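Local atomic coordinates of poly A polymerase (PDB entry 4WBY), a protein that adds the terminal adenosine to tRNAs ending in CC, using ATP and magnesium, to complete the 3' CCA end. Residues A[262-266]-A[356-360]. Residue numbers count along the deposited sequence, not the author numbering.
Sequences EFSEE and LEKLR
A bidentate salt bridge and an aromatic side chain join the turn after helix 243-262 to helix 349-359 and Arg360, in the all-helical part of this class II nucleotidyltransferase, away from the ATP site. Phe263 is the first residue off helix 243-262 (phi/psi -134/61). Phe263 to Glu266 form a type I beta turn, with Ser264 at -61/-27, Glu265 at -82/-2 and a 2.9 Å hydrogen bond from Glu266 N to Phe263 O. Segment 356-360 lies on helix 349-359, with a wider pi-type turn at 356-359. The nearest CA atoms, of Phe263 and Leu356, are 9.2 Å apart. The CA-to-CB bond of Phe263 points toward helix 349-359, and chi1 m with chi2 -80° brings the ring against it. Phe263 CZ lies 3.9 Å from Leu356 CB and 4.0 Å from Glu357 CG, which meets the ring edge. The rings of Trp258 and Phe263 meet edge-to-face; Trp258 also touches Leu356. Glu357 (m, t) forms a salt bridge with Lys353. Arg360 (p, t, t) runs back beside its helix, and Arg360 NE donates a hydrogen bond to Leu356 O at 2.8 Å. This sets the far guanidinium edge toward Glu266 (m, t, chi3 58°). Arg360 NH2 also lies 3.3 Å from Phe263 CD1. Two side-by-side hydrogen bonds make up the salt bridge: Arg360 NH1 to Glu266 OE1 at 2.8 Å, and Arg360 NH2 to Glu266 OE2 at 2.6 Å.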
# COMPACT_ATOMS: atom_id res chain seq x y z
N GLU A 262 19.87 6.90 4.26
CA GLU A 262 20.74 7.72 5.08
C GLU A 262 20.11 8.12 6.42
O GLU A 262 20.82 8.43 7.37
CB GLU A 262 21.16 8.98 4.32
CG GLU A 262 21.96 8.69 3.06
CD GLU A 262 23.31 8.07 3.35
OE1 GLU A 262 23.91 8.41 4.39
OE2 GLU A 262 23.78 7.25 2.54
N PHE A 263 18.78 8.13 6.48
CA PHE A 263 18.08 8.51 7.70
C PHE A 263 16.97 7.53 8.04
O PHE A 263 15.80 7.90 8.12
CB PHE A 263 17.52 9.92 7.55
CG PHE A 263 18.56 10.95 7.19
CD1 PHE A 263 19.39 11.47 8.16
CD2 PHE A 263 18.72 11.37 5.88
CE1 PHE A 263 20.36 12.41 7.84
CE2 PHE A 263 19.68 12.30 5.55
CZ PHE A 263 20.50 12.82 6.53
N SER A 264 17.34 6.27 8.27
CA SER A 264 16.38 5.18 8.44
C SER A 264 15.44 5.37 9.63
O SER A 264 14.32 4.86 9.63
CB SER A 264 17.12 3.85 8.59
OG SER A 264 17.86 3.81 9.80
N GLU A 265 15.88 6.11 10.65
CA GLU A 265 15.06 6.35 11.83
C GLU A 265 14.08 7.49 11.62
O GLU A 265 13.28 7.81 12.50
CB GLU A 265 15.95 6.64 13.05
CG GLU A 265 16.76 5.45 13.53
CD GLU A 265 17.71 5.81 14.66
OE1 GLU A 265 18.31 6.90 14.61
OE2 GLU A 265 17.84 5.00 15.61
N GLU A 266 14.13 8.12 10.44
CA GLU A 266 13.30 9.28 10.16
C GLU A 266 12.42 9.07 8.94
O GLU A 266 11.95 10.03 8.33
CB GLU A 266 14.16 10.52 9.96
CG GLU A 266 15.06 10.85 11.12
CD GLU A 266 15.87 12.09 10.84
OE1 GLU A 266 15.27 13.15 10.57
OE2 GLU A 266 17.12 12.00 10.88
N LEU A 356 20.29 18.74 6.41
CA LEU A 356 19.98 17.44 6.98
C LEU A 356 21.19 16.75 7.57
O LEU A 356 21.11 16.11 8.62
CB LEU A 356 19.33 16.53 5.93
CG LEU A 356 17.87 16.82 5.60
CD1 LEU A 356 17.40 15.94 4.45
CD2 LEU A 356 17.00 16.60 6.83
N GLU A 357 22.33 16.88 6.90
CA GLU A 357 23.53 16.16 7.30
C GLU A 357 24.38 16.92 8.32
O GLU A 357 25.04 16.31 9.14
CB GLU A 357 24.38 15.82 6.07
CG GLU A 357 23.73 14.81 5.13
CD GLU A 357 24.59 14.49 3.93
OE1 GLU A 357 25.39 15.36 3.53
OE2 GLU A 357 24.47 13.37 3.38
N LYS A 358 24.35 18.25 8.27
CA LYS A 358 25.26 19.06 9.09
C LYS A 358 24.57 20.12 9.96
O LYS A 358 24.76 20.15 11.17
CB LYS A 358 26.30 19.74 8.21
CG LYS A 358 27.18 18.79 7.41
CD LYS A 358 28.08 17.97 8.32
CE LYS A 358 29.01 17.07 7.50
NZ LYS A 358 29.88 16.24 8.37
N LEU A 359 23.80 21.00 9.32
CA LEU A 359 23.32 22.22 9.99
C LEU A 359 22.39 21.96 11.17
O LEU A 359 22.50 22.62 12.21
CB LEU A 359 22.63 23.13 8.97
CG LEU A 359 23.46 23.53 7.75
CD1 LEU A 359 22.72 24.58 6.93
CD2 LEU A 359 24.83 24.05 8.18
N ARG A 360 21.47 21.02 11.01
CA ARG A 360 20.49 20.74 12.06
C ARG A 360 21.11 20.04 13.26
O ARG A 360 20.50 19.97 14.33
CB ARG A 360 19.34 19.89 11.51
CG ARG A 360 19.74 18.48 11.14
CD ARG A 360 18.53 17.65 10.77
NE ARG A 360 18.89 16.30 10.34
CZ ARG A 360 18.07 15.25 10.41
NH1 ARG A 360 16.84 15.40 10.88
NH2 ARG A 360 18.49 14.06 10.00